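Local coordinates for conserved hypothetical protein (PDB 2AFC), which is of unknown function but, as a macro-domain protein, may hydrolyse ADP-ribose from modified thymidine in DNA, at residues S16-I21 with K73-N78; T22-D27 with I80-I85; G63-V68 with R101-E106; K115-M120 with E147-V152. All blocks are in the same frame, centred on the assembly; numbering follows the deposited sequence.

Interaction 1. Residues S16-I21 with K73-N78; sequences SGVKVI and KLYVAN
A parallel ladder of the macro-domain sheet, between strands 19-26 and 74-82, runs through this contact: Lys19, Val20 and Ile21 pair in register with Leu74, Tyr75 and Val76, the short strands diverging by 30°. Lys19 and Ile21 use both N-H and C=O on this neighbour. Lys19 N donates to Lys73 O at 3.0 Å, and Lys19 O receives Tyr75 N at 2.9 Å. Two residues further on, Ile21 N bonds Tyr75 O at 2.7 Å; the last rung, Ala77 N to Ile21 O, is modelled so short that its exact length is doubtful. Val20, between them, turns its own N-H and C=O to Ser117 and His119 of the next strand.

On the face that carries Val20 and Tyr75, the first torsion of Val20 (chi1 180°) sets CG1 opposite the backbone N, and CG1 lies against Ala77 CB at 3.7 Å. The Tyr75 ring is met at its edge by Val18, whose CG1 sits 3.7 Å from Tyr75 CE1; Phe110 and His114 make edge-to-face contacts with the same ring. The other methyl of Val18, CG2, packs on Lys73 CG at 3.9 Å, the two side chains crossing at about a right angle. Lys19 bends at its last torsion (chi4 72°) and brings NZ back to Gly17 O at 2.9 Å, within its own segment. Leu74 and Ile21 share the opposite face, where Trp43 and Phe35 pack on them respectively. Such a parallel strand pair between helical layers is what the three-layer alpha/beta/alpha sandwich of macro domains is built on.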
loop_
_atom_site.group_PDB
_atom_site.type_symbol
_atom_site.label_atom_id
_atom_site.label_comp_id
_atom_site.label_asym_id
_atom_site.label_seq_id
_atom_site.Cartn_x
_atom_site.Cartn_y
_atom_site.Cartn_z
ATOM N N SER A 16 17.659 2.948 -7.733
ATOM C CA SER A 16 17.925 4.353 -7.444
ATOM C C SER A 16 16.637 5.106 -7.758
ATOM O O SER A 16 15.613 4.485 -8.063
ATOM C CB SER A 16 19.037 4.876 -8.353
ATOM O OG SER A 16 18.673 4.735 -9.716
ATOM N N GLY A 17 16.701 6.436 -7.699
ATOM C CA GLY A 17 15.534 7.257 -7.989
ATOM C C GLY A 17 14.532 7.275 -6.851
ATOM O O GLY A 17 14.616 6.445 -5.944
ATOM N N VAL A 18 13.587 8.215 -6.891
ATOM C CA VAL A 18 12.585 8.318 -5.843
ATOM C C VAL A 18 11.768 7.033 -5.798
ATOM O O VAL A 18 11.472 6.435 -6.842
ATOM C CB VAL A 18 11.652 9.529 -6.063
ATOM C CG1 VAL A 18 10.623 9.603 -4.935
ATOM C CG2 VAL A 18 12.476 10.818 -6.105
ATOM N N LYS A 19 11.412 6.609 -4.586
ATOM C CA LYS A 19 10.672 5.370 -4.402
ATOM C C LYS A 19 9.473 5.516 -3.485
ATOM O O LYS A 19 9.489 6.285 -2.521
ATOM C CB LYS A 19 11.594 4.293 -3.806
ATOM C CG LYS A 19 12.936 4.110 -4.515
ATOM C CD LYS A 19 13.945 3.431 -3.591
ATOM C CE LYS A 19 15.266 3.138 -4.287
ATOM N NZ LYS A 19 16.088 4.353 -4.566
ATOM N N VAL A 20 8.431 4.754 -3.777
ATOM C CA VAL A 20 7.246 4.790 -2.944
ATOM C C VAL A 20 6.875 3.381 -2.517
ATOM O O VAL A 20 6.706 2.486 -3.333
ATOM C CB VAL A 20 6.048 5.464 -3.674
ATOM C CG1 VAL A 20 4.820 5.476 -2.770
ATOM C CG2 VAL A 20 6.416 6.892 -4.042
ATOM N N ILE A 21 6.782 3.191 -1.211
ATOM C CA ILE A 21 6.405 1.904 -0.654
ATOM C C ILE A 21 4.897 1.949 -0.383
ATOM O O ILE A 21 4.422 2.752 0.420
ATOM C CB ILE A 21 7.182 1.641 0.657
ATOM C CG1 ILE A 21 8.684 1.593 0.356
ATOM C CG2 ILE A 21 6.723 0.330 1.290
ATOM C CD1 ILE A 21 9.310 2.932 0.203
ATOM N N LYS A 73 14.043 11.104 -0.834
ATOM C CA LYS A 73 13.575 10.411 -2.029
ATOM C C LYS A 73 12.875 9.113 -1.677
ATOM O O LYS A 73 12.915 8.149 -2.443
ATOM C CB LYS A 73 14.751 10.120 -2.970
ATOM C CG LYS A 73 15.380 11.359 -3.583
ATOM C CD LYS A 73 16.534 11.013 -4.518
ATOM C CE LYS A 73 16.921 12.220 -5.368
ATOM N NZ LYS A 73 17.294 13.411 -4.547
ATOM N N LEU A 74 12.224 9.080 -0.521
ATOM C CA LEU A 74 11.535 7.864 -0.101
ATOM C C LEU A 74 10.201 8.169 0.574
ATOM O O LEU A 74 10.148 8.922 1.551
ATOM C CB LEU A 74 12.437 7.060 0.851
ATOM C CG LEU A 74 11.888 5.699 1.281
ATOM C CD1 LEU A 74 11.685 4.842 0.039
ATOM C CD2 LEU A 74 12.836 5.013 2.275
ATOM N N TYR A 75 9.127 7.580 0.057
ATOM C CA TYR A 75 7.800 7.800 0.625
ATOM C C TYR A 75 7.040 6.517 0.897
ATOM O O TYR A 75 7.092 5.562 0.120
ATOM C CB TYR A 75 6.920 8.642 -0.301
ATOM C CG TYR A 75 7.488 9.967 -0.725
ATOM C CD1 TYR A 75 8.534 10.035 -1.644
ATOM C CD2 TYR A 75 6.924 11.165 -0.270
ATOM C CE1 TYR A 75 9.000 11.257 -2.110
ATOM C CE2 TYR A 75 7.383 12.395 -0.732
ATOM C CZ TYR A 75 8.423 12.433 -1.657
ATOM O OH TYR A 75 8.879 13.643 -2.134
ATOM N N VAL A 76 6.310 6.512 2.001
ATOM C CA VAL A 76 5.493 5.366 2.348
ATOM C C VAL A 76 4.080 5.757 1.931
ATOM O O VAL A 76 3.655 6.892 2.152
ATOM C CB VAL A 76 5.508 5.090 3.865
ATOM C CG1 VAL A 76 4.660 3.883 4.172
ATOM C CG2 VAL A 76 6.931 4.869 4.343
ATOM N N ALA A 77 3.352 4.826 1.329
ATOM C CA ALA A 77 1.992 5.104 0.889
ATOM C C ALA A 77 0.970 4.285 1.673
ATOM O O ALA A 77 0.795 3.095 1.408
ATOM C CB ALA A 77 1.859 4.818 -0.619
ATOM N N ASN A 78 0.307 4.919 2.640
ATOM C CA ASN A 78 -0.718 4.239 3.447
ATOM C C ASN A 78 -1.994 4.170 2.628
ATOM O O ASN A 78 -2.663 5.176 2.422
ATOM C CB ASN A 78 -0.976 4.991 4.761
ATOM C CG ASN A 78 0.177 4.848 5.754
ATOM O OD1 ASN A 78 0.708 3.759 5.938
ATOM N ND2 ASN A 78 0.554 5.942 6.402
#

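Interaction 2. Residues T22-D27 with I80-I85; sequences THICND and IGQHGI
Asp27 reaches across to the turn at His83 and Gly84 and pins it with its carboxylate, tying two loops at the C-terminal ends of parallel strands, the side where macro domains generally form their ADP-ribose cleft. Its first torsion (chi1 51°) tucks CG between the backbone N and the carbonyl carbon, and from there OD1 takes Gly84 N at 2.7 Å, on the syn side though 28° out of the carboxylate plane. The second oxygen, OD2, comes in at the edge of the His83 ring, 2.9 Å from CD2, with carboxylate and ring nearly perpendicular (87°).

Asn26 adopts a similar first torsion and sends OD1 back to the N-H groups of Ile28 and Gly30, so that its OD1 serves its own loop; across the contact it offers CB, 3.4 Å from Gly84 O, and the flank of its amide, beside Ile85. Gln82 lays CB on Cys25 O at 3.4 Å; extended beyond CG, it brings NE2 weakly back to Gly84 O. Ile80 extends CD1 to Cys25 CB at 3.4 Å, and Tyr50 packs on both residues. Ile24 rests its CG2 methyl on the Gly81 backbone, 3.7 Å from C.

The short strands are strongly angled to each other, and their backbone bonds are weak: Gly81 N and Gln82 N to Cys25 O, and Asp27 N to Gln82 O at 3.0 Å. The Asp27 carboxylate, rather than the backbone ladder, therefore makes the one hydrogen bond between the segments that is not weak.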
loop_
_atom_site.group_PDB
_atom_site.type_symbol
_atom_site.label_atom_id
_atom_site.label_comp_id
_atom_site.label_asym_id
_atom_site.label_seq_id
_atom_site.Cartn_x
_atom_site.Cartn_y
_atom_site.Cartn_z
ATOM N N THR A 22 4.161 1.090 -1.077
ATOM C CA THR A 22 2.712 1.001 -0.954
ATOM C C THR A 22 2.293 -0.245 -0.192
ATOM O O THR A 22 2.845 -1.318 -0.411
ATOM C CB THR A 22 2.033 0.885 -2.337
ATOM O OG1 THR A 22 2.490 -0.310 -2.982
ATOM C CG2 THR A 22 2.357 2.073 -3.218
ATOM N N HIS A 23 1.296 -0.096 0.679
ATOM C CA HIS A 23 0.758 -1.220 1.449
ATOM C C HIS A 23 -0.671 -0.903 1.894
ATOM O O HIS A 23 -1.044 0.261 2.034
ATOM C CB HIS A 23 1.628 -1.518 2.669
ATOM C CG HIS A 23 1.402 -0.590 3.820
ATOM N ND1 HIS A 23 1.874 0.703 3.839
ATOM C CD2 HIS A 23 0.769 -0.777 5.003
ATOM C CE1 HIS A 23 1.544 1.273 4.984
ATOM N NE2 HIS A 23 0.873 0.396 5.710
ATOM N N ILE A 24 -1.454 -1.949 2.130
ATOM C CA ILE A 24 -2.854 -1.818 2.515
ATOM C C ILE A 24 -3.148 -1.710 4.003
ATOM O O ILE A 24 -2.886 -2.636 4.755
ATOM C CB ILE A 24 -3.672 -3.015 1.998
ATOM C CG1 ILE A 24 -3.411 -3.222 0.513
ATOM C CG2 ILE A 24 -5.158 -2.782 2.233
ATOM C CD1 ILE A 24 -3.843 -4.582 -0.034
ATOM N N CYS A 25 -3.718 -0.579 4.409
ATOM C CA CYS A 25 -4.112 -0.335 5.792
ATOM C C CYS A 25 -5.599 -0.630 5.869
ATOM O O CYS A 25 -6.267 -0.696 4.838
ATOM C CB CYS A 25 -3.894 1.123 6.171
ATOM S SG CYS A 25 -2.183 1.613 6.364
ATOM N N ASN A 26 -6.117 -0.826 7.078
ATOM C CA ASN A 26 -7.544 -1.085 7.251
ATOM C C ASN A 26 -8.190 0.242 7.637
ATOM O O ASN A 26 -7.486 1.211 7.917
ATOM C CB ASN A 26 -7.765 -2.117 8.361
ATOM C CG ASN A 26 -7.100 -1.718 9.664
ATOM O OD1 ASN A 26 -7.490 -0.738 10.307
ATOM N ND2 ASN A 26 -6.078 -2.470 10.057
ATOM N N ASP A 27 -9.520 0.290 7.658
ATOM C CA ASP A 27 -10.232 1.518 8.031
ATOM C C ASP A 27 -10.658 1.497 9.495
ATOM O O ASP A 27 -11.523 2.274 9.913
ATOM C CB ASP A 27 -11.475 1.694 7.168
ATOM C CG ASP A 27 -12.330 0.458 7.140
ATOM O OD1 ASP A 27 -12.163 -0.392 8.049
ATOM O OD2 ASP A 27 -13.169 0.340 6.215
ATOM N N ILE A 80 -5.767 2.839 2.173
ATOM C CA ILE A 80 -6.921 2.255 2.840
ATOM C C ILE A 80 -7.751 1.418 1.872
ATOM O O ILE A 80 -8.720 1.910 1.283
ATOM C CB ILE A 80 -7.809 3.349 3.476
ATOM C CG1 ILE A 80 -6.987 4.163 4.478
ATOM C CG2 ILE A 80 -8.977 2.715 4.203
ATOM C CD1 ILE A 80 -6.331 3.403 5.670
ATOM N N GLY A 81 -7.366 0.151 1.711
ATOM C CA GLY A 81 -8.083 -0.754 0.822
ATOM C C GLY A 81 -8.652 -1.953 1.560
ATOM O O GLY A 81 -9.024 -2.973 0.963
ATOM N N GLN A 82 -8.747 -1.824 2.874
ATOM C CA GLN A 82 -9.259 -2.909 3.701
ATOM C C GLN A 82 -10.377 -2.439 4.637
ATOM O O GLN A 82 -10.256 -1.428 5.332
ATOM C CB GLN A 82 -8.103 -3.496 4.508
ATOM C CG GLN A 82 -8.154 -4.992 4.645
ATOM C CD GLN A 82 -7.023 -5.527 5.500
ATOM O OE1 GLN A 82 -5.892 -5.689 5.032
ATOM N NE2 GLN A 82 -7.322 -5.790 6.771
ATOM N N HIS A 83 -11.467 -3.188 4.656
ATOM C CA HIS A 83 -12.608 -2.841 5.496
ATOM C C HIS A 83 -12.648 -3.697 6.756
ATOM O O HIS A 83 -13.040 -4.859 6.711
ATOM C CB HIS A 83 -13.909 -3.028 4.720
ATOM C CG HIS A 83 -15.122 -2.665 5.510
ATOM N ND1 HIS A 83 -16.200 -3.512 5.650
ATOM C CD2 HIS A 83 -15.406 -1.562 6.242
ATOM C CE1 HIS A 83 -17.096 -2.946 6.440
ATOM N NE2 HIS A 83 -16.637 -1.765 6.813
ATOM N N GLY A 84 -12.272 -3.117 7.889
ATOM C CA GLY A 84 -12.245 -3.894 9.111
ATOM C C GLY A 84 -11.092 -4.883 9.007
ATOM O O GLY A 84 -10.108 -4.618 8.320
ATOM N N ILE A 85 -11.212 -6.024 9.672
ATOM C CA ILE A 85 -10.169 -7.046 9.663
ATOM C C ILE A 85 -10.889 -8.388 9.735
ATOM O O ILE A 85 -10.323 -9.447 9.465
ATOM C CB ILE A 85 -9.247 -6.892 10.897
ATOM C CG1 ILE A 85 -8.653 -5.483 10.930
ATOM C CG2 ILE A 85 -8.135 -7.919 10.851
ATOM C CD1 ILE A 85 -9.524 -4.459 11.631
#

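Interaction 3. Residues G63-V68 with R101-E106; sequences GAVQFV and RQCLKE
Strand 65-68 packs against helix 101-106 at 40°, the axes approaching to 9.2 Å, and Gly63 just ahead of the strand brings its CA within 4.8 Å of Cys103 CA. Cys103 lays its sulfur on the backbone: SG is 3.4 Å from Gly63 C and 3.3 Å from Ala64 O. The bare CA of Gly63 leaves room for Gln102, which passes over it with the methylene of its CB and its amide end.

Val65 makes the apolar contact: its CG2 lies 3.4 Å from Cys103 O and 3.7 Å from Cys103 CB, and reaches Glu106 CB at 3.9 Å. Phe67 presents its edge to Glu106, whose chain bends at chi2 (-73°) and carries OE2 into the ring plane, 3.4 Å from Phe67 CE1; Phe110, one turn further along the helix, stacks on the same ring. A water weakly bridges Glu106 OE2 and Val65 O.

Leu104 faces helix 132-144 instead, and Arg101 forms salt bridges with Glu141 and Glu142 there. Strand and helix therefore meet without a direct hydrogen bond between the two segments, through methyl packing, a sulfur beside a carbonyl, a carboxylate oxygen near aromatic C-H groups and one weakly held water.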
loop_
_atom_site.group_PDB
_atom_site.type_symbol
_atom_site.label_atom_id
_atom_site.label_comp_id
_atom_site.label_asym_id
_atom_site.label_seq_id
_atom_site.Cartn_x
_atom_site.Cartn_y
_atom_site.Cartn_z
ATOM N N GLY A 63 -10.151 3.741 -0.258
ATOM C CA GLY A 63 -9.812 4.320 -1.545
ATOM C C GLY A 63 -8.884 5.505 -1.383
ATOM O O GLY A 63 -8.215 5.918 -2.333
ATOM N N ALA A 64 -8.829 6.059 -0.177
ATOM C CA ALA A 64 -7.964 7.205 0.062
ATOM C C ALA A 64 -6.507 6.773 0.230
ATOM O O ALA A 64 -6.209 5.612 0.515
ATOM C CB ALA A 64 -8.429 7.964 1.293
ATOM N N VAL A 65 -5.594 7.715 0.054
ATOM C CA VAL A 65 -4.188 7.400 0.184
ATOM C C VAL A 65 -3.468 8.510 0.919
ATOM O O VAL A 65 -3.656 9.685 0.605
ATOM C CB VAL A 65 -3.511 7.242 -1.194
ATOM C CG1 VAL A 65 -2.080 6.742 -1.001
ATOM C CG2 VAL A 65 -4.310 6.280 -2.079
ATOM N N GLN A 66 -2.664 8.136 1.910
ATOM C CA GLN A 66 -1.887 9.104 2.674
ATOM C C GLN A 66 -0.415 8.874 2.327
ATOM O O GLN A 66 0.030 7.733 2.233
ATOM C CB GLN A 66 -2.109 8.904 4.170
ATOM C CG GLN A 66 -1.168 9.691 5.064
ATOM C CD GLN A 66 -1.383 9.373 6.536
ATOM O OE1 GLN A 66 -1.368 8.209 6.944
ATOM N NE2 GLN A 66 -1.587 10.409 7.342
ATOM N N PHE A 67 0.326 9.955 2.128
ATOM C CA PHE A 67 1.732 9.865 1.781
ATOM C C PHE A 67 2.604 10.408 2.906
ATOM O O PHE A 67 2.306 11.458 3.485
ATOM C CB PHE A 67 1.992 10.630 0.481
ATOM C CG PHE A 67 1.290 10.035 -0.710
ATOM C CD1 PHE A 67 0.019 10.477 -1.085
ATOM C CD2 PHE A 67 1.877 8.981 -1.423
ATOM C CE1 PHE A 67 -0.656 9.875 -2.149
ATOM C CE2 PHE A 67 1.211 8.367 -2.494
ATOM C CZ PHE A 67 -0.052 8.807 -2.858
ATOM N N VAL A 68 3.675 9.688 3.218
ATOM C CA VAL A 68 4.579 10.100 4.282
ATOM C C VAL A 68 6.025 10.038 3.800
ATOM O O VAL A 68 6.513 8.989 3.382
ATOM C CB VAL A 68 4.413 9.192 5.525
ATOM C CG1 VAL A 68 5.109 9.796 6.716
ATOM C CG2 VAL A 68 2.943 8.978 5.810
ATOM N N ARG A 101 -8.024 -0.255 -6.110
ATOM C CA ARG A 101 -7.960 0.342 -7.444
ATOM C C ARG A 101 -7.872 1.861 -7.352
ATOM O O ARG A 101 -7.028 2.475 -8.001
ATOM C CB ARG A 101 -9.193 -0.030 -8.262
ATOM C CG ARG A 101 -9.114 -1.402 -8.902
ATOM C CD ARG A 101 -10.393 -1.735 -9.657
ATOM N NE ARG A 101 -10.128 -2.553 -10.836
ATOM C CZ ARG A 101 -9.387 -2.149 -11.863
ATOM N NH1 ARG A 101 -8.845 -0.940 -11.847
ATOM N NH2 ARG A 101 -9.184 -2.951 -12.899
ATOM N N GLN A 102 -8.749 2.467 -6.556
ATOM C CA GLN A 102 -8.722 3.918 -6.412
ATOM C C GLN A 102 -7.373 4.293 -5.839
ATOM O O GLN A 102 -6.683 5.164 -6.371
ATOM C CB GLN A 102 -9.807 4.409 -5.456
ATOM C CG GLN A 102 -11.231 4.210 -5.920
ATOM C CD GLN A 102 -12.233 4.705 -4.889
ATOM O OE1 GLN A 102 -12.197 5.875 -4.479
ATOM N NE2 GLN A 102 -13.128 3.818 -4.459
ATOM N N CYS A 103 -7.004 3.625 -4.747
ATOM C CA CYS A 103 -5.734 3.882 -4.082
ATOM C C CYS A 103 -4.561 3.893 -5.058
ATOM O O CYS A 103 -3.810 4.867 -5.118
ATOM C CB CYS A 103 -5.479 2.839 -2.980
ATOM S SG CYS A 103 -6.511 3.010 -1.487
ATOM N N LEU A 104 -4.421 2.813 -5.823
ATOM C CA LEU A 104 -3.332 2.686 -6.786
ATOM C C LEU A 104 -3.445 3.740 -7.873
ATOM O O LEU A 104 -2.444 4.324 -8.299
ATOM C CB LEU A 104 -3.326 1.286 -7.410
ATOM C CG LEU A 104 -2.998 0.124 -6.464
ATOM C CD1 LEU A 104 -3.099 -1.178 -7.211
ATOM C CD2 LEU A 104 -1.615 0.301 -5.880
ATOM N N LYS A 105 -4.668 3.985 -8.312
ATOM C CA LYS A 105 -4.917 4.990 -9.332
ATOM C C LYS A 105 -4.340 6.318 -8.818
ATOM O O LYS A 105 -3.767 7.090 -9.574
ATOM C CB LYS A 105 -6.427 5.069 -9.584
ATOM C CG LYS A 105 -6.899 6.113 -10.570
ATOM C CD LYS A 105 -8.304 5.751 -11.082
ATOM C CE LYS A 105 -8.247 4.555 -12.034
ATOM N NZ LYS A 105 -9.561 3.885 -12.239
ATOM N N GLU A 106 -4.445 6.547 -7.515
ATOM C CA GLU A 106 -3.931 7.771 -6.920
ATOM C C GLU A 106 -2.425 7.692 -6.744
ATOM O O GLU A 106 -1.734 8.716 -6.775
ATOM C CB GLU A 106 -4.600 8.015 -5.571
ATOM C CG GLU A 106 -5.104 9.420 -5.409
ATOM C CD GLU A 106 -3.987 10.386 -5.205
ATOM O OE1 GLU A 106 -4.141 11.573 -5.561
ATOM O OE2 GLU A 106 -2.949 9.952 -4.670
HETATM O O HOH W 1 -3.349 11.801 -2.149
#

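Interaction 4. Residues K115-M120 with E147-V152; sequences KASVHM and EIAVTV
Val118 and Thr151 carry the backbone ladder that joins these two parallel strands. Val118 N donates to Ala149 O at 2.9 Å, Thr151 N returns to Val118 O at 3.0 Å, and Met120 N closes the series on Thr151 O at 3.1 Å; in each the donor stands some 25° off the carbonyl plane. Two waters extend the ladder. One links Ala116 O to Ala149 N, filling a rung before the strands pair directly. The other lies 2.6 Å from Ser117 OG and 2.9 Å from Thr151 OG1, and also donates to Val118 O, so that carbonyl accepts both a backbone N-H and a water.

The same water sits over one face of the His119 ring, toward its rim. His119 and Thr151 run side by side in the same direction, with CD2 of the ring 4.0 Å from Thr151 CB. The other face of the sheet, with Val118, Met120, Val150 and Val152, is apolar. Val118 CG2 meets Ile148 CG2 at 3.7 Å, and Met120, modelled as selenomethionine, places CG against Val152 CG2 at 3.7 Å; its first torsion (chi1 61°) folds CG in between backbone N and carbonyl carbon, and its selenium also lies against that methyl. Helix 97-113 covers Val118 and Ile148, while helix 132-144, which connects the two strands in a beta-alpha-beta crossover, packs on Val150. The strand pair thus has two chemically distinct sides: an apolar one of valine, isoleucine and selenomethionine under the helices, and a hydrated one where a shared water ties two hydroxyls to a backbone carbonyl.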
loop_
_atom_site.group_PDB
_atom_site.type_symbol
_atom_site.label_atom_id
_atom_site.label_comp_id
_atom_site.label_asym_id
_atom_site.label_seq_id
_atom_site.Cartn_x
_atom_site.Cartn_y
_atom_site.Cartn_z
ATOM N N LYS A 115 8.420 11.276 -10.281
ATOM C CA LYS A 115 9.354 10.455 -11.056
ATOM C C LYS A 115 9.796 9.259 -10.209
ATOM O O LYS A 115 10.889 8.721 -10.386
ATOM C CB LYS A 115 10.591 11.278 -11.467
ATOM C CG LYS A 115 10.501 11.985 -12.836
ATOM C CD LYS A 115 9.584 13.217 -12.817
ATOM C CE LYS A 115 9.415 13.854 -14.213
ATOM N NZ LYS A 115 10.638 14.550 -14.737
ATOM N N ALA A 116 8.923 8.843 -9.300
ATOM C CA ALA A 116 9.222 7.751 -8.392
ATOM C C ALA A 116 9.054 6.344 -8.958
ATOM O O ALA A 116 8.687 6.152 -10.120
ATOM C CB ALA A 116 8.390 7.901 -7.139
ATOM N N SER A 117 9.328 5.367 -8.098
ATOM C CA SER A 117 9.240 3.946 -8.420
ATOM C C SER A 117 8.387 3.252 -7.352
ATOM O O SER A 117 8.466 3.609 -6.179
ATOM C CB SER A 117 10.644 3.336 -8.429
ATOM O OG SER A 117 10.592 1.977 -8.805
ATOM N N VAL A 118 7.585 2.263 -7.741
ATOM C CA VAL A 118 6.738 1.574 -6.768
ATOM C C VAL A 118 7.326 0.269 -6.244
ATOM O O VAL A 118 7.795 -0.566 -7.013
ATOM C CB VAL A 118 5.344 1.269 -7.337
ATOM C CG1 VAL A 118 4.508 0.547 -6.291
ATOM C CG2 VAL A 118 4.661 2.559 -7.762
ATOM N N HIS A 119 7.275 0.110 -4.921
ATOM C CA HIS A 119 7.788 -1.071 -4.226
ATOM C C HIS A 119 6.797 -1.526 -3.157
ATOM O O HIS A 119 6.452 -0.770 -2.249
ATOM C CB HIS A 119 9.130 -0.748 -3.577
ATOM C CG HIS A 119 10.171 -0.307 -4.555
ATOM N ND1 HIS A 119 10.090 0.887 -5.232
ATOM C CD2 HIS A 119 11.299 -0.912 -4.994
ATOM C CE1 HIS A 119 11.124 1.002 -6.046
ATOM N NE2 HIS A 119 11.874 -0.076 -5.919
HETATM N N MSE A 120 6.360 -2.774 -3.255
HETATM C CA MSE A 120 5.373 -3.296 -2.326
HETATM C C MSE A 120 5.581 -4.757 -1.975
HETATM O O MSE A 120 6.330 -5.474 -2.634
HETATM C CB MSE A 120 3.989 -3.195 -2.961
HETATM C CG MSE A 120 3.913 -4.022 -4.232
HETATM SE SE MSE A 120 2.162 -4.300 -4.964
HETATM C CE MSE A 120 1.892 -2.477 -5.572
ATOM N N GLU A 147 3.004 2.655 -17.444
ATOM C CA GLU A 147 4.429 2.330 -17.457
ATOM C C GLU A 147 5.188 2.718 -16.201
ATOM O O GLU A 147 6.284 3.276 -16.282
ATOM C CB GLU A 147 5.126 2.939 -18.674
ATOM C CG GLU A 147 5.550 1.885 -19.694
ATOM C CD GLU A 147 6.319 2.463 -20.870
ATOM O OE1 GLU A 147 6.612 1.702 -21.813
ATOM O OE2 GLU A 147 6.634 3.673 -20.854
ATOM N N ILE A 148 4.606 2.418 -15.040
ATOM C CA ILE A 148 5.249 2.721 -13.764
ATOM C C ILE A 148 6.011 1.483 -13.286
ATOM O O ILE A 148 5.499 0.368 -13.349
ATOM C CB ILE A 148 4.202 3.135 -12.697
ATOM C CG1 ILE A 148 3.488 4.414 -13.152
ATOM C CG2 ILE A 148 4.882 3.346 -11.331
ATOM C CD1 ILE A 148 2.215 4.750 -12.379
ATOM N N ALA A 149 7.242 1.676 -12.825
ATOM C CA ALA A 149 8.040 0.548 -12.346
ATOM C C ALA A 149 7.409 -0.040 -11.083
ATOM O O ALA A 149 7.112 0.682 -10.130
ATOM C CB ALA A 149 9.467 1.002 -12.058
ATOM N N VAL A 150 7.206 -1.352 -11.084
ATOM C CA VAL A 150 6.606 -2.030 -9.943
ATOM C C VAL A 150 7.432 -3.232 -9.523
ATOM O O VAL A 150 7.690 -4.125 -10.331
ATOM C CB VAL A 150 5.185 -2.521 -10.269
ATOM C CG1 VAL A 150 4.550 -3.106 -9.022
ATOM C CG2 VAL A 150 4.354 -1.375 -10.817
ATOM N N THR A 151 7.832 -3.262 -8.256
ATOM C CA THR A 151 8.633 -4.366 -7.739
ATOM C C THR A 151 8.014 -4.941 -6.472
ATOM O O THR A 151 7.966 -4.270 -5.450
ATOM C CB THR A 151 10.076 -3.913 -7.391
ATOM O OG1 THR A 151 10.668 -3.233 -8.510
ATOM C CG2 THR A 151 10.930 -5.125 -7.027
ATOM N N VAL A 152 7.547 -6.184 -6.537
ATOM C CA VAL A 152 6.947 -6.830 -5.378
ATOM C C VAL A 152 7.987 -7.571 -4.527
ATOM O O VAL A 152 8.842 -8.282 -5.060
ATOM C CB VAL A 152 5.866 -7.824 -5.808
ATOM C CG1 VAL A 152 5.508 -8.732 -4.649
ATOM C CG2 VAL A 152 4.644 -7.066 -6.288
HETATM O O HOH W 2 8.327 4.477 -12.386
HETATM O O HOH W 3 9.948 -0.526 -9.088
#

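Overall arrangement
Three of the four contacts are strand pairings within one six-stranded mixed sheet, and interaction 3 seats helix 97-113 on it. Interactions 1 and 2 are successive parts of the same pairing, strand 19-26 with strand 74-82, their centres about 19 Å apart on opposite sides of the chain's centre. Strand 19-26 also borders strand 117-121, so interaction 4 lies about 9 Å, centre to centre, from interaction 1. On the other flank, strand 65-71 of interaction 3 runs antiparallel to 74-82. Along the chain, interactions 1, 2 and 3 interleave, while interaction 4 follows them all, so early and late parts of the single macro domain meet at strand 19-26.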